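Local coordinates for glycerate dehydrogenase (Bacillus sp. 5mfcol3.1, PDB 6P2I), which reduces acyclic imino acids with NADPH as cofactor, probably giving D-amino acids such as D-arginine, within a family named for D-2-hydroxyacid dehydrogenases, at residues H105-L110 with S138-K143; V184-L189 with I208-K213; A112-I117 with D221-N226. All blocks are in the same frame, centred on the assembly; numbering follows the deposited sequence.

Contact 1 of 3, residues H105-L110 with S138-K143; sequences HVFALL and SEIRDK. With EDO (1,2-ethanediol), chain E.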
loop_
_atom_site.group_PDB
_atom_site.type_symbol
_atom_site.label_atom_id
_atom_site.label_comp_id
_atom_site.label_asym_id
_atom_site.label_seq_id
_atom_site.Cartn_x
_atom_site.Cartn_y
_atom_site.Cartn_z
ATOM N N HIS A 105 -3.154 -4.562 5.704
ATOM C CA HIS A 105 -4.223 -3.756 5.130
ATOM C C HIS A 105 -4.117 -2.301 5.535
ATOM O O HIS A 105 -4.515 -1.416 4.766
ATOM C CB HIS A 105 -5.584 -4.309 5.564
ATOM C CG HIS A 105 -6.704 -3.917 4.666
ATOM N ND1 HIS A 105 -6.929 -4.526 3.449
ATOM C CD2 HIS A 105 -7.694 -3.003 4.819
ATOM C CE1 HIS A 105 -8.014 -4.010 2.897
ATOM N NE2 HIS A 105 -8.492 -3.078 3.704
ATOM N N VAL A 106 -3.617 -2.023 6.745
ATOM C CA VAL A 106 -3.415 -0.635 7.141
ATOM C C VAL A 106 -2.509 0.065 6.132
ATOM O O VAL A 106 -2.781 1.196 5.705
ATOM C CB VAL A 106 -2.816 -0.557 8.559
ATOM C CG1 VAL A 106 -2.333 0.855 8.867
ATOM C CG2 VAL A 106 -3.832 -1.017 9.617
ATOM N N PHE A 107 -1.436 -0.608 5.724
ATOM C CA PHE A 107 -0.523 -0.006 4.760
ATOM C C PHE A 107 -1.115 -0.004 3.359
ATOM O O PHE A 107 -0.897 0.948 2.610
ATOM C CB PHE A 107 0.834 -0.714 4.815
ATOM C CG PHE A 107 1.606 -0.364 6.045
ATOM C CD1 PHE A 107 1.395 -1.047 7.238
ATOM C CD2 PHE A 107 2.491 0.697 6.025
ATOM C CE1 PHE A 107 2.073 -0.693 8.378
ATOM C CE2 PHE A 107 3.183 1.059 7.171
ATOM C CZ PHE A 107 2.982 0.364 8.343
ATOM N N ALA A 108 -1.904 -1.023 3.003
ATOM C CA ALA A 108 -2.639 -0.978 1.742
ATOM C C ALA A 108 -3.511 0.270 1.668
ATOM O O ALA A 108 -3.492 1.004 0.673
ATOM C CB ALA A 108 -3.496 -2.241 1.579
ATOM N N LEU A 109 -4.280 0.536 2.728
ATOM C CA LEU A 109 -5.148 1.706 2.738
ATOM C C LEU A 109 -4.352 3.003 2.762
ATOM O O LEU A 109 -4.688 3.952 2.045
ATOM C CB LEU A 109 -6.076 1.654 3.946
ATOM C CG LEU A 109 -7.172 0.604 3.869
ATOM C CD1 LEU A 109 -7.881 0.507 5.228
ATOM C CD2 LEU A 109 -8.169 0.937 2.756
ATOM N N LEU A 110 -3.316 3.066 3.601
ATOM C CA LEU A 110 -2.506 4.273 3.719
ATOM C C LEU A 110 -1.902 4.659 2.376
ATOM O O LEU A 110 -1.960 5.820 1.972
ATOM C CB LEU A 110 -1.407 4.057 4.767
ATOM C CG LEU A 110 -0.276 5.084 4.871
ATOM C CD1 LEU A 110 -0.808 6.480 5.170
ATOM C CD2 LEU A 110 0.720 4.649 5.947
ATOM N N SER A 138 3.203 12.329 -0.032
ATOM C CA SER A 138 4.206 12.313 1.019
ATOM C C SER A 138 4.763 10.905 1.159
ATOM O O SER A 138 4.010 9.919 1.119
ATOM C CB SER A 138 3.621 12.769 2.361
ATOM O OG SER A 138 3.384 14.159 2.367
ATOM N N GLU A 139 6.079 10.811 1.310
ATOM C CA GLU A 139 6.673 9.548 1.729
ATOM C C GLU A 139 6.266 9.267 3.163
ATOM O O GLU A 139 6.164 10.187 3.977
ATOM C CB GLU A 139 8.196 9.598 1.624
ATOM C CG GLU A 139 8.669 9.638 0.172
ATOM C CD GLU A 139 10.099 10.119 -0.008
ATOM O OE1 GLU A 139 10.433 10.500 -1.149
ATOM O OE2 GLU A 139 10.900 10.114 0.964
ATOM N N ILE A 140 6.018 7.991 3.473
ATOM C CA ILE A 140 5.701 7.661 4.859
ATOM C C ILE A 140 6.954 7.480 5.708
ATOM O O ILE A 140 6.873 7.586 6.941
ATOM C CB ILE A 140 4.784 6.423 4.961
ATOM C CG1 ILE A 140 5.506 5.105 4.630
ATOM C CG2 ILE A 140 3.523 6.619 4.106
ATOM C CD1 ILE A 140 4.583 3.835 4.902
ATOM N N ARG A 141 8.120 7.258 5.100
ATOM C CA ARG A 141 9.331 7.156 5.898
ATOM C C ARG A 141 9.538 8.452 6.674
ATOM O O ARG A 141 9.302 9.549 6.157
ATOM C CB ARG A 141 10.542 6.859 5.007
ATOM C CG ARG A 141 11.867 6.856 5.767
ATOM C CD ARG A 141 13.048 6.565 4.858
ATOM N NE ARG A 141 14.322 6.721 5.549
ATOM C CZ ARG A 141 15.237 5.764 5.663
ATOM N NH1 ARG A 141 15.030 4.578 5.112
ATOM N NH2 ARG A 141 16.369 5.997 6.312
ATOM N N ASP A 142 9.931 8.312 7.939
ATOM C CA ASP A 142 10.239 9.386 8.883
ATOM C C ASP A 142 8.997 10.119 9.370
ATOM O O ASP A 142 9.133 11.077 10.153
ATOM C CB ASP A 142 11.241 10.412 8.316
ATOM C CG ASP A 142 12.653 9.872 8.264
ATOM O OD1 ASP A 142 12.959 8.945 9.045
ATOM O OD2 ASP A 142 13.455 10.376 7.448
ATOM N N LYS A 143 7.796 9.709 8.957
ATOM C CA LYS A 143 6.590 10.327 9.480
ATOM C C LYS A 143 6.207 9.675 10.800
ATOM O O LYS A 143 6.703 8.609 11.166
ATOM C CB LYS A 143 5.434 10.200 8.487
ATOM C CG LYS A 143 5.741 10.828 7.128
ATOM C CD LYS A 143 5.874 12.334 7.234
ATOM C CE LYS A 143 6.221 12.946 5.882
ATOM N NZ LYS A 143 7.463 12.337 5.318
HETATM C C1 EDO E . 12.873 2.207 4.543
HETATM O O1 EDO E . 11.724 3.031 4.319
HETATM C C2 EDO E . 13.730 2.167 3.282
HETATM O O2 EDO E . 14.359 3.443 3.105
#

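Contact 2 of 3, residues V184-L189 with I208-K213; sequences VDITEL and IILTEK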
loop_
_atom_site.group_PDB
_atom_site.type_symbol
_atom_site.label_atom_id
_atom_site.label_comp_id
_atom_site.label_asym_id
_atom_site.label_seq_id
_atom_site.Cartn_x
_atom_site.Cartn_y
_atom_site.Cartn_z
ATOM N N VAL A 184 1.574 8.093 24.518
ATOM C CA VAL A 184 1.114 9.461 24.732
ATOM C C VAL A 184 -0.382 9.415 25.022
ATOM O O VAL A 184 -1.035 8.389 24.829
ATOM C CB VAL A 184 1.392 10.351 23.503
ATOM C CG1 VAL A 184 2.889 10.380 23.188
ATOM C CG2 VAL A 184 0.611 9.836 22.305
ATOM N N ASP A 185 -0.934 10.547 25.471
ATOM C CA ASP A 185 -2.388 10.618 25.571
ATOM C C ASP A 185 -2.999 10.945 24.201
ATOM O O ASP A 185 -2.293 11.249 23.231
ATOM C CB ASP A 185 -2.817 11.604 26.675
ATOM C CG ASP A 185 -2.635 13.082 26.307
ATOM O OD1 ASP A 185 -2.140 13.425 25.219
ATOM O OD2 ASP A 185 -2.996 13.928 27.153
ATOM N N ILE A 186 -4.332 10.843 24.114
ATOM C CA ILE A 186 -4.980 10.877 22.801
ATOM C C ILE A 186 -4.910 12.275 22.189
ATOM O O ILE A 186 -4.845 12.418 20.959
ATOM C CB ILE A 186 -6.433 10.367 22.897
ATOM C CG1 ILE A 186 -7.031 10.173 21.505
ATOM C CG2 ILE A 186 -7.307 11.313 23.739
ATOM C CD1 ILE A 186 -8.006 8.997 21.417
ATOM N N THR A 187 -4.916 13.318 23.022
ATOM C CA THR A 187 -4.807 14.678 22.508
ATOM C C THR A 187 -3.472 14.879 21.806
ATOM O O THR A 187 -3.420 15.370 20.671
ATOM C CB THR A 187 -4.979 15.686 23.647
ATOM O OG1 THR A 187 -6.315 15.605 24.158
ATOM C CG2 THR A 187 -4.713 17.105 23.167
ATOM N N GLU A 188 -2.375 14.491 22.463
ATOM C CA GLU A 188 -1.075 14.577 21.806
ATOM C C GLU A 188 -1.021 13.685 20.576
ATOM O O GLU A 188 -0.465 14.077 19.545
ATOM C CB GLU A 188 0.052 14.211 22.767
ATOM C CG GLU A 188 1.414 14.387 22.118
ATOM C CD GLU A 188 2.566 14.180 23.069
ATOM O OE1 GLU A 188 2.318 13.850 24.248
ATOM O OE2 GLU A 188 3.725 14.355 22.632
ATOM N N LEU A 189 -1.598 12.483 20.653
ATOM C CA LEU A 189 -1.577 11.614 19.482
ATOM C C LEU A 189 -2.250 12.286 18.292
ATOM O O LEU A 189 -1.714 12.269 17.176
ATOM C CB LEU A 189 -2.262 10.283 19.785
ATOM C CG LEU A 189 -2.093 9.180 18.738
ATOM C CD1 LEU A 189 -2.082 7.820 19.427
ATOM C CD2 LEU A 189 -3.179 9.224 17.630
ATOM N N ILE A 208 -17.314 6.270 19.888
ATOM C CA ILE A 208 -17.083 7.685 19.604
ATOM C C ILE A 208 -15.885 8.195 20.398
ATOM O O ILE A 208 -15.917 9.301 20.954
ATOM C CB ILE A 208 -18.329 8.542 19.897
ATOM C CG1 ILE A 208 -19.612 7.789 19.546
ATOM C CG2 ILE A 208 -18.273 9.848 19.103
ATOM C CD1 ILE A 208 -19.841 7.650 18.060
ATOM N N ILE A 209 -14.825 7.389 20.471
ATOM C CA ILE A 209 -13.618 7.863 21.139
ATOM C C ILE A 209 -12.979 8.995 20.342
ATOM O O ILE A 209 -12.383 9.911 20.923
ATOM C CB ILE A 209 -12.634 6.702 21.383
ATOM C CG1 ILE A 209 -11.552 7.128 22.381
ATOM C CG2 ILE A 209 -12.029 6.204 20.074
ATOM C CD1 ILE A 209 -10.476 6.082 22.617
ATOM N N LEU A 210 -13.116 8.976 19.015
ATOM C CA LEU A 210 -12.646 10.083 18.175
ATOM C C LEU A 210 -13.795 11.077 18.057
ATOM O O LEU A 210 -14.624 11.009 17.149
ATOM C CB LEU A 210 -12.176 9.585 16.815
ATOM C CG LEU A 210 -10.838 8.842 16.778
ATOM C CD1 LEU A 210 -10.291 8.787 15.356
ATOM C CD2 LEU A 210 -9.837 9.481 17.725
ATOM N N THR A 211 -13.845 12.005 19.004
ATOM C CA THR A 211 -14.872 13.033 19.046
ATOM C C THR A 211 -14.630 14.085 17.965
ATOM O O THR A 211 -13.559 14.157 17.351
ATOM C CB THR A 211 -14.879 13.692 20.420
ATOM O OG1 THR A 211 -13.592 14.276 20.649
ATOM C CG2 THR A 211 -15.139 12.654 21.497
ATOM N N GLU A 212 -15.652 14.919 17.743
ATOM C CA GLU A 212 -15.481 16.069 16.860
ATOM C C GLU A 212 -14.306 16.930 17.309
ATOM O O GLU A 212 -13.505 17.382 16.482
ATOM C CB GLU A 212 -16.763 16.905 16.813
ATOM C CG GLU A 212 -16.656 18.130 15.909
ATOM C CD GLU A 212 -17.925 18.957 15.881
ATOM O OE1 GLU A 212 -18.926 18.545 16.499
ATOM O OE2 GLU A 212 -17.918 20.027 15.238
ATOM N N LYS A 213 -14.188 17.162 18.621
ATOM C CA LYS A 213 -13.087 17.972 19.140
ATOM C C LYS A 213 -11.737 17.346 18.814
ATOM O O LYS A 213 -10.829 18.022 18.314
ATOM C CB LYS A 213 -13.241 18.156 20.651
ATOM C CG LYS A 213 -12.228 19.105 21.273
#

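Contact 3 of 3, residues A112-I117 with D221-N226; sequences AVNRKI and DAVLIN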
loop_
_atom_site.group_PDB
_atom_site.type_symbol
_atom_site.label_atom_id
_atom_site.label_comp_id
_atom_site.label_asym_id
_atom_site.label_seq_id
_atom_site.Cartn_x
_atom_site.Cartn_y
_atom_site.Cartn_z
ATOM N N ALA A 112 -2.962 3.638 -0.623
ATOM C CA ALA A 112 -4.037 3.956 -1.557
ATOM C C ALA A 112 -4.512 5.393 -1.376
ATOM O O ALA A 112 -4.805 6.089 -2.354
ATOM C CB ALA A 112 -5.196 2.970 -1.369
ATOM N N VAL A 113 -4.589 5.860 -0.125
ATOM C CA VAL A 113 -4.938 7.258 0.125
ATOM C C VAL A 113 -3.806 8.171 -0.322
ATOM O O VAL A 113 -4.021 9.141 -1.062
ATOM C CB VAL A 113 -5.253 7.474 1.616
ATOM C CG1 VAL A 113 -5.425 8.962 1.921
ATOM C CG2 VAL A 113 -6.507 6.688 2.041
ATOM N N ASN A 114 -2.581 7.870 0.129
ATOM C CA ASN A 114 -1.462 8.779 -0.081
ATOM C C ASN A 114 -1.171 8.963 -1.559
ATOM O O ASN A 114 -0.865 10.074 -2.000
ATOM C CB ASN A 114 -0.216 8.254 0.635
ATOM C CG ASN A 114 0.161 9.100 1.815
ATOM O OD1 ASN A 114 -0.703 9.695 2.461
ATOM N ND2 ASN A 114 1.460 9.178 2.102
ATOM N N ARG A 115 -1.260 7.889 -2.334
ATOM C CA ARG A 115 -0.917 7.933 -3.748
ATOM C C ARG A 115 -2.139 8.175 -4.623
ATOM O O ARG A 115 -2.004 8.218 -5.852
ATOM C CB ARG A 115 -0.216 6.621 -4.163
ATOM C CG ARG A 115 1.059 6.258 -3.379
ATOM C CD ARG A 115 2.008 7.427 -3.417
ATOM N NE ARG A 115 3.294 7.237 -2.746
ATOM C CZ ARG A 115 4.470 7.157 -3.381
ATOM N NH1 ARG A 115 4.524 7.140 -4.697
ATOM N NH2 ARG A 115 5.597 7.074 -2.693
ATOM N N LYS A 116 -3.323 8.335 -4.017
ATOM C CA LYS A 116 -4.574 8.556 -4.745
ATOM C C LYS A 116 -4.746 7.515 -5.840
ATOM O O LYS A 116 -5.046 7.829 -6.995
ATOM C CB LYS A 116 -4.647 9.978 -5.310
ATOM C CG LYS A 116 -4.713 11.063 -4.243
ATOM C CD LYS A 116 -4.922 12.451 -4.856
ATOM C CE LYS A 116 -4.979 13.523 -3.775
ATOM N NZ LYS A 116 -3.666 13.714 -3.093
ATOM N N ILE A 117 -4.584 6.247 -5.443
ATOM C CA ILE A 117 -4.612 5.135 -6.392
ATOM C C ILE A 117 -5.906 5.128 -7.202
ATOM O O ILE A 117 -5.893 4.841 -8.405
ATOM C CB ILE A 117 -4.401 3.803 -5.646
ATOM C CG1 ILE A 117 -2.966 3.717 -5.106
ATOM C CG2 ILE A 117 -4.695 2.620 -6.562
ATOM C CD1 ILE A 117 -1.889 3.561 -6.204
ATOM N N ASP A 221 -2.566 17.668 6.720
ATOM C CA ASP A 221 -2.324 16.628 5.725
ATOM C C ASP A 221 -2.325 15.233 6.350
ATOM O O ASP A 221 -1.707 14.307 5.818
ATOM C CB ASP A 221 -1.020 16.894 4.973
ATOM C CG ASP A 221 -1.082 18.154 4.124
ATOM N N ALA A 222 -3.049 15.064 7.459
ATOM C CA ALA A 222 -3.112 13.782 8.148
ATOM C C ALA A 222 -3.899 12.758 7.338
ATOM O O ALA A 222 -4.771 13.105 6.538
ATOM C CB ALA A 222 -3.763 13.947 9.523
ATOM N N VAL A 223 -3.576 11.481 7.552
ATOM C CA VAL A 223 -4.340 10.360 7.014
ATOM C C VAL A 223 -4.846 9.536 8.184
ATOM O O VAL A 223 -4.073 9.173 9.079
ATOM C CB VAL A 223 -3.507 9.480 6.062
ATOM C CG1 VAL A 223 -4.282 8.210 5.712
ATOM C CG2 VAL A 223 -3.148 10.261 4.794
ATOM N N LEU A 224 -6.143 9.246 8.175
ATOM C CA LEU A 224 -6.787 8.459 9.212
ATOM C C LEU A 224 -7.150 7.095 8.642
ATOM O O LEU A 224 -7.767 7.012 7.575
ATOM C CB LEU A 224 -8.033 9.175 9.724
ATOM C CG LEU A 224 -8.913 8.420 10.713
ATOM C CD1 LEU A 224 -8.143 8.084 11.970
ATOM C CD2 LEU A 224 -10.167 9.250 11.028
ATOM N N ILE A 225 -6.743 6.034 9.335
ATOM C CA ILE A 225 -7.023 4.656 8.935
ATOM C C ILE A 225 -7.902 4.020 10.004
ATOM O O ILE A 225 -7.580 4.091 11.193
ATOM C CB ILE A 225 -5.728 3.840 8.746
ATOM C CG1 ILE A 225 -4.763 4.533 7.763
ATOM C CG2 ILE A 225 -6.064 2.413 8.307
ATOM C CD1 ILE A 225 -5.321 4.657 6.344
ATOM N N ASN A 226 -9.007 3.387 9.592
ATOM C CA ASN A 226 -9.837 2.649 10.538
ATOM C C ASN A 226 -10.111 1.243 10.010
ATOM O O ASN A 226 -10.947 1.054 9.121
ATOM C CB ASN A 226 -11.141 3.384 10.834
ATOM C CG ASN A 226 -11.869 2.773 12.008
ATOM O OD1 ASN A 226 -11.270 2.016 12.778
ATOM N ND2 ASN A 226 -13.163 3.062 12.140
#

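Contact 1 of 3, residues H105-L110 with S138-K143
Phe107 and Leu110, on helix 99-114, pack on Ile140 in the loop that enters strand 144-148, the first strand of the Rossmann-type nucleotide-binding domain. The contact is apolar and buried. Ile140 carries its whole loop side: CG1 sits between the backbone N and the carbonyl carbon (chi1 72°), which sends CD1 to the Phe107 ring and leaves CG2 for Leu110. CD1 meets the ring at its edge, in plane, 3.8 Å from Phe107 CE2, while the ring of Phe164 meets the same ring with its plane only about 5° away. Leu110 CD2 lies 3.9 Å from Ile140 CG2 and nearly as close to Ile140 CD1. From Ile140 to Lys143 the chain makes a type II beta turn, closed by Lys143 N on Ile140 O. The extended Arg141 lies against Gln100 of the second subunit and, through NH1, at an ethanediol whose 2.4 Å approach by O2 is doubtfully short. With an alanine here, the long chain would be gone from Gln100 of the second subunit, which is likely to open a gap in the dimer interface. Lys143 folds back on the turn, forms a salt bridge with Glu281 of the second subunit, and donates from NZ to Glu139 O at 2.8 Å.

Contact 2 of 3, residues V184-L189 with I208-K213
A small apolar contact between Ile186 and the pair Ile209 and Leu210 joins two loop-to-helix junctions of the Rossmann-type domain. Helix 186-192 starts just after edge strand 182-183; the partner is the loop that follows strand 195-198 and leads into helix 212-215. The terminal methyl of Ile186 does the touching on its side, and about 94 Å² is buried in all. Ile186 throws CG1 anti to its backbone N (chi1 -170°), carrying CD1 out to the loop, where it rests 4.0 Å from Ile209 CD1 and similarly near Ile209 CG1. The same methyl is 4.1 Å from Leu210 CD2, so one carbon bridges both partners. Ile186 and Leu210 also share Ile148 of strand 144-148 as a neighbour, and Ile186 reaches Leu214 of helix 212-215. The side chain of Ile209 comes within about 4 Å of the bound NADP at its nearest atoms, placing this contact beside the cofactor.

The backbone on both sides is shaped by turns and caps. Leu210 is the centre of an inverse gamma turn, with a weak bond from Thr211 N to Ile209 O, and its backbone is hydrogen-bonded to Leu232 and Asp234. Thr211 is the N-cap of helix 212-215, its OG1 accepting from Leu214 N. Asp185 does the same for helix 186-192: Glu188 N points almost straight down the C-O bond at Asp185 OD1, 3.0 Å away with an N-H...O angle of 167°.

Contact 3 of 3, residues A112-I117 with D221-N226
Val113, in the last turn of helix 99-114, faces Val223, the first residue of strand 223-226, with their CA atoms 7.6 Å apart. Just beyond, the helix ends in a Schellman motif: Lys116 takes positive phi (50°), Ile117 N reaches back to Ala112 O and Lys116 N to Val113 O, and Lys116 also stands at the N-cap of helix 117-125. Across the contact the two valines slide past each other in opposite directions. Val113 CG1 fits against both methyls of Val223, 3.9 Å from CG2 and 4.0 Å from CG1. Asn114 adds a polar atom at the border of this patch: its OD1 lies 3.4 Å from Val223 CG2, in van der Waals contact. This buried oxygen is satisfied elsewhere, accepting from Arg248 NH1, and the side chain is held at an unusual chi1 of -110°, well off a staggered position. Next along, Arg115 turns to the dimer partner, donating to Ala101 O and Ala276 O of the second subunit.

Strand 223-226 runs between strands 195-198 and 249-252 in the parallel sheet, and helix 99-114 covers one face of it: Leu110 joins Val113 on Val223, Val106 and Leu109 rest on Ile225, and Ala112 and Val113 reach Val270 of edge strand 269-271. Leu224 points away from the helix.

In the fold
Contacts 1 and 3 are buried and both use helix 99-114, their centres about 8 Å apart. Contact 1 takes the helix out to a loop, contact 3 takes it onto the sheet, and they meet where Asn114 ND2 lies 2.8 Å from Ser138 O and where Ile225 CD1 touches Leu109 CB. Both border the second subunit, contact 1 through hydrogen bonds and a salt bridge, contact 3 through hydrogen bonds of Arg115. Contact 2, only partly buried, is apolar too, but its capping bonds stay within its own chain and no other chain touches it. Its centre is about 19 Å from that of contact 3, to which Leu210 and Leu224 link it.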